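Local atomic coordinates of probable amidase (Thermus thermophilus, PDB entry 2DC0), a protein that belongs to the amidase family, whose members share an alpha/beta fold built around a large mixed beta-sheet. Residues L345-P359 with V403-A415. Residues are numbered along the deposited sequence; the frame is centred on the assembly and turned at random.
Sequences LRGVDALLLPVQPLP and VEGMPVGLQVVGA
Strands 350-354 and 406-413 are antiparallel neighbours in the large mixed sheet of the amidase fold, with strand 237-240 on the far side of the first and strand 395-403 on that of the second. Leu351 and Val413 form a hydrogen-bonded pair. Leu351 N donates to Val413 O at 2.8 Å. Val413 N returns a nearly straight bond to Leu351 O (174° at the hydrogen). At the next such pair, Gln411 N bonds Leu353 O at 2.8 Å, while the return bond from Leu353 N to Gln411 O is weak. The ladder ends with Val355 N on Gly409 O at 3.0 Å.

On one face lie Leu351, Leu353, Gln411 and Val413. With chi1 at 64°, Leu353 brings CD2 to Val413 CG2 at 3.9 Å. The aliphatic part of Gln411 lies across Val355, nearly perpendicular to it, CG against CG2 at 3.5 Å. Val355 CG1 rests on the backbone of Gly409, 3.4 Å from its O. On the other face Leu352 and Val412 run alongside each other, CD2 against CG2, and Leu429 of helix 419-430 touches both.

Beyond the ladder, the ring of Pro359 packs on the hairpin turn 403-406. Its CB is tight against CB of Met406, which is a selenomethionine, at 3.5 Å. At the other end, Leu345 CD1 lies 3.6 Å from Ala415 CA, and a water accepts from Ala415 N.

The backbone bonds thus set the register, and mainly apolar side chains cover both faces of this buried part of the sheet.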
loop_
_atom_site.group_PDB
_atom_site.type_symbol
_atom_site.label_atom_id
_atom_site.label_comp_id
_atom_site.label_asym_id
_atom_site.label_seq_id
_atom_site.Cartn_x
_atom_site.Cartn_y
_atom_site.Cartn_z
ATOM N N LEU A 345 -3.214 -9.137 -9.707
ATOM C CA LEU A 345 -2.544 -10.312 -9.155
ATOM C C LEU A 345 -3.498 -11.403 -8.673
ATOM O O LEU A 345 -3.104 -12.563 -8.551
ATOM C CB LEU A 345 -1.623 -9.901 -8.000
ATOM C CG LEU A 345 -0.303 -9.230 -8.389
ATOM C CD1 LEU A 345 0.370 -8.648 -7.157
ATOM C CD2 LEU A 345 0.603 -10.252 -9.070
ATOM N N ARG A 346 -4.745 -11.034 -8.394
ATOM C CA ARG A 346 -5.730 -12.006 -7.922
ATOM C C ARG A 346 -5.958 -13.122 -8.936
ATOM O O ARG A 346 -6.236 -12.861 -10.103
ATOM C CB ARG A 346 -7.069 -11.318 -7.630
ATOM C CG ARG A 346 -7.093 -10.483 -6.363
ATOM C CD ARG A 346 -8.451 -9.806 -6.175
ATOM N NE ARG A 346 -9.550 -10.769 -6.085
ATOM C CZ ARG A 346 -9.797 -11.538 -5.028
ATOM N NH1 ARG A 346 -9.024 -11.465 -3.951
ATOM N NH2 ARG A 346 -10.814 -12.392 -5.049
ATOM N N GLY A 347 -5.837 -14.366 -8.495
ATOM C CA GLY A 347 -6.066 -15.476 -9.404
ATOM C C GLY A 347 -4.866 -15.957 -10.202
ATOM O O GLY A 347 -4.973 -16.958 -10.904
ATOM N N VAL A 348 -3.738 -15.252 -10.126
ATOM C CA VAL A 348 -2.529 -15.671 -10.839
ATOM C C VAL A 348 -1.382 -15.785 -9.835
ATOM O O VAL A 348 -1.435 -15.195 -8.756
ATOM C CB VAL A 348 -2.122 -14.678 -11.984
ATOM C CG1 VAL A 348 -3.238 -14.584 -13.018
ATOM C CG2 VAL A 348 -1.806 -13.297 -11.421
ATOM N N ASP A 349 -0.351 -16.551 -10.175
ATOM C CA ASP A 349 0.775 -16.713 -9.259
ATOM C C ASP A 349 1.712 -15.513 -9.315
ATOM O O ASP A 349 2.354 -15.163 -8.322
ATOM C CB ASP A 349 1.527 -18.008 -9.570
ATOM C CG ASP A 349 0.677 -19.243 -9.309
ATOM O OD1 ASP A 349 0.115 -19.338 -8.198
ATOM O OD2 ASP A 349 0.571 -20.108 -10.205
ATOM N N ALA A 350 1.786 -14.882 -10.481
ATOM C CA ALA A 350 2.634 -13.709 -10.649
ATOM C C ALA A 350 2.360 -13.067 -11.988
ATOM O O ALA A 350 1.707 -13.654 -12.845
ATOM C CB ALA A 350 4.106 -14.105 -10.566
ATOM N N LEU A 351 2.852 -11.847 -12.152
ATOM C CA LEU A 351 2.708 -11.144 -13.409
ATOM C C LEU A 351 4.051 -11.299 -14.101
ATOM O O LEU A 351 5.086 -11.419 -13.443
ATOM C CB LEU A 351 2.434 -9.652 -13.187
ATOM C CG LEU A 351 1.214 -9.278 -12.346
ATOM C CD1 LEU A 351 1.003 -7.770 -12.397
ATOM C CD2 LEU A 351 -0.010 -10.012 -12.869
ATOM N N LEU A 352 4.013 -11.315 -15.428
ATOM C CA LEU A 352 5.207 -11.406 -16.255
ATOM C C LEU A 352 5.171 -10.254 -17.251
ATOM O O LEU A 352 4.121 -9.944 -17.811
ATOM C CB LEU A 352 5.239 -12.712 -17.050
ATOM C CG LEU A 352 5.467 -14.041 -16.338
ATOM C CD1 LEU A 352 5.636 -15.151 -17.380
ATOM C CD2 LEU A 352 6.722 -13.939 -15.472
ATOM N N LEU A 353 6.321 -9.622 -17.458
ATOM C CA LEU A 353 6.460 -8.526 -18.417
ATOM C C LEU A 353 7.946 -8.210 -18.531
ATOM O O LEU A 353 8.694 -8.380 -17.572
ATOM C CB LEU A 353 5.708 -7.274 -17.947
ATOM C CG LEU A 353 6.187 -6.601 -16.655
ATOM C CD1 LEU A 353 5.902 -5.092 -16.704
ATOM C CD2 LEU A 353 5.480 -7.242 -15.472
ATOM N N PRO A 354 8.395 -7.753 -19.704
ATOM C CA PRO A 354 9.813 -7.430 -19.867
ATOM C C PRO A 354 10.240 -6.379 -18.847
ATOM O O PRO A 354 9.415 -5.601 -18.357
ATOM C CB PRO A 354 9.881 -6.893 -21.292
ATOM C CG PRO A 354 8.787 -7.627 -21.979
ATOM C CD PRO A 354 7.666 -7.547 -20.965
ATOM N N VAL A 355 11.528 -6.352 -18.530
ATOM C CA VAL A 355 12.039 -5.379 -17.577
ATOM C C VAL A 355 12.509 -4.141 -18.342
ATOM O O VAL A 355 12.755 -3.091 -17.750
ATOM C CB VAL A 355 13.221 -5.957 -16.770
ATOM C CG1 VAL A 355 14.472 -6.005 -17.630
ATOM C CG2 VAL A 355 13.450 -5.119 -15.523
ATOM N N GLN A 356 12.615 -4.280 -19.663
ATOM C CA GLN A 356 13.066 -3.209 -20.546
ATOM C C GLN A 356 12.359 -3.345 -21.907
ATOM O O GLN A 356 11.994 -4.451 -22.318
ATOM C CB GLN A 356 14.582 -3.327 -20.742
ATOM C CG GLN A 356 14.981 -4.694 -21.301
ATOM C CD GLN A 356 16.444 -5.014 -21.113
ATOM O OE1 GLN A 356 17.310 -4.519 -21.838
ATOM N NE2 GLN A 356 16.731 -5.836 -20.122
ATOM N N PRO A 357 12.157 -2.227 -22.619
ATOM C CA PRO A 357 11.493 -2.270 -23.928
ATOM C C PRO A 357 12.457 -2.550 -25.072
ATOM O O PRO A 357 12.041 -2.926 -26.169
ATOM C CB PRO A 357 10.890 -0.880 -24.046
ATOM C CG PRO A 357 11.969 -0.032 -23.404
ATOM C CD PRO A 357 12.289 -0.833 -22.151
ATOM N N LEU A 358 13.741 -2.372 -24.792
ATOM C CA LEU A 358 14.791 -2.547 -25.785
ATOM C C LEU A 358 16.099 -2.959 -25.118
ATOM O O LEU A 358 16.258 -2.823 -23.903
ATOM C CB LEU A 358 15.040 -1.205 -26.493
ATOM C CG LEU A 358 13.889 -0.493 -27.217
ATOM C CD1 LEU A 358 14.129 1.005 -27.190
ATOM C CD2 LEU A 358 13.784 -1.011 -28.642
ATOM N N PRO A 359 17.053 -3.483 -25.907
ATOM C CA PRO A 359 18.328 -3.865 -25.300
ATOM C C PRO A 359 19.019 -2.559 -24.917
ATOM O O PRO A 359 18.614 -1.486 -25.373
ATOM C CB PRO A 359 19.046 -4.602 -26.431
ATOM C CG PRO A 359 18.497 -3.931 -27.663
ATOM C CD PRO A 359 17.024 -3.828 -27.339
ATOM N N VAL A 403 18.721 -9.404 -27.866
ATOM C CA VAL A 403 18.364 -8.547 -28.991
ATOM C C VAL A 403 19.627 -7.754 -29.322
ATOM O O VAL A 403 20.243 -7.154 -28.438
ATOM C CB VAL A 403 17.194 -7.586 -28.629
ATOM C CG1 VAL A 403 16.927 -6.611 -29.773
ATOM C CG2 VAL A 403 15.935 -8.394 -28.346
ATOM N N GLU A 404 20.022 -7.771 -30.592
ATOM C CA GLU A 404 21.232 -7.080 -31.025
ATOM C C GLU A 404 22.471 -7.669 -30.336
ATOM O O GLU A 404 23.430 -6.954 -30.043
ATOM C CB GLU A 404 21.122 -5.576 -30.742
ATOM C CG GLU A 404 20.196 -4.842 -31.717
ATOM C CD GLU A 404 19.912 -3.405 -31.310
ATOM O OE1 GLU A 404 20.767 -2.782 -30.650
ATOM O OE2 GLU A 404 18.832 -2.888 -31.670
ATOM N N GLY A 405 22.244 -8.974 -29.927
ATOM C CA GLY A 405 23.286 -9.680 -29.195
ATOM C C GLY A 405 23.403 -9.193 -27.762
ATOM O O GLY A 405 24.353 -9.535 -27.052
HETATM N N MSE A 406 22.251 -8.255 -27.367
HETATM C CA MSE A 406 22.335 -7.736 -25.984
HETATM C C MSE A 406 21.307 -8.420 -25.100
HETATM O O MSE A 406 20.262 -8.865 -25.575
HETATM C CB MSE A 406 22.099 -6.228 -25.992
HETATM C CG MSE A 406 23.166 -5.464 -26.753
HETATM SE SE MSE A 406 24.895 -5.599 -25.885
HETATM C CE MSE A 406 24.524 -4.414 -24.391
ATOM N N PRO A 407 21.601 -8.526 -23.795
ATOM C CA PRO A 407 20.698 -9.159 -22.829
ATOM C C PRO A 407 19.398 -8.378 -22.686
ATOM O O PRO A 407 19.390 -7.148 -22.764
ATOM C CB PRO A 407 21.503 -9.131 -21.525
ATOM C CG PRO A 407 22.926 -9.128 -21.993
ATOM C CD PRO A 407 22.886 -8.184 -23.164
ATOM N N VAL A 408 18.306 -9.108 -22.490
ATOM C CA VAL A 408 16.992 -8.515 -22.278
ATOM C C VAL A 408 16.404 -9.257 -21.086
ATOM O O VAL A 408 16.308 -10.482 -21.111
ATOM C CB VAL A 408 16.048 -8.726 -23.470
ATOM C CG1 VAL A 408 14.697 -8.070 -23.166
ATOM C CG2 VAL A 408 16.646 -8.132 -24.732
ATOM N N GLY A 409 16.013 -8.528 -20.048
ATOM C CA GLY A 409 15.473 -9.182 -18.871
ATOM C C GLY A 409 13.965 -9.304 -18.768
ATOM O O GLY A 409 13.215 -8.604 -19.454
ATOM N N LEU A 410 13.526 -10.208 -17.894
ATOM C CA LEU A 410 12.108 -10.465 -17.654
ATOM C C LEU A 410 11.763 -10.170 -16.202
ATOM O O LEU A 410 12.538 -10.479 -15.293
ATOM C CB LEU A 410 11.775 -11.933 -17.945
ATOM C CG LEU A 410 10.334 -12.388 -17.693
ATOM C CD1 LEU A 410 9.415 -11.805 -18.776
ATOM C CD2 LEU A 410 10.256 -13.920 -17.727
ATOM N N GLN A 411 10.600 -9.571 -15.984
ATOM C CA GLN A 411 10.150 -9.270 -14.632
ATOM C C GLN A 411 9.112 -10.283 -14.182
ATOM O O GLN A 411 8.215 -10.637 -14.940
ATOM C CB GLN A 411 9.519 -7.880 -14.556
ATOM C CG GLN A 411 10.492 -6.724 -14.581
ATOM C CD GLN A 411 9.788 -5.402 -14.335
ATOM O OE1 GLN A 411 9.096 -4.884 -15.212
ATOM N NE2 GLN A 411 9.941 -4.863 -13.133
ATOM N N VAL A 412 9.263 -10.749 -12.945
ATOM C CA VAL A 412 8.334 -11.681 -12.328
ATOM C C VAL A 412 7.835 -10.894 -11.120
ATOM O O VAL A 412 8.601 -10.625 -10.199
ATOM C CB VAL A 412 9.042 -12.970 -11.846
ATOM C CG1 VAL A 412 8.013 -13.928 -11.242
ATOM C CG2 VAL A 412 9.772 -13.645 -13.020
ATOM N N VAL A 413 6.560 -10.514 -11.144
ATOM C CA VAL A 413 5.950 -9.706 -10.085
ATOM C C VAL A 413 4.987 -10.482 -9.193
ATOM O O VAL A 413 4.039 -11.090 -9.687
ATOM C CB VAL A 413 5.163 -8.525 -10.702
ATOM C CG1 VAL A 413 4.634 -7.610 -9.607
ATOM C CG2 VAL A 413 6.051 -7.756 -11.677
ATOM N N GLY A 414 5.209 -10.444 -7.881
ATOM C CA GLY A 414 4.328 -11.158 -6.963
ATOM C C GLY A 414 3.577 -10.235 -6.017
ATOM O O GLY A 414 3.793 -9.021 -6.022
ATOM N N ALA A 415 2.688 -10.809 -5.211
ATOM C CA ALA A 415 1.913 -10.042 -4.245
ATOM C C ALA A 415 2.831 -9.590 -3.118
ATOM O O ALA A 415 3.883 -10.180 -2.891
ATOM C CB ALA A 415 0.772 -10.901 -3.674
HETATM O O HOH W 1 2.106 -13.572 -5.433
#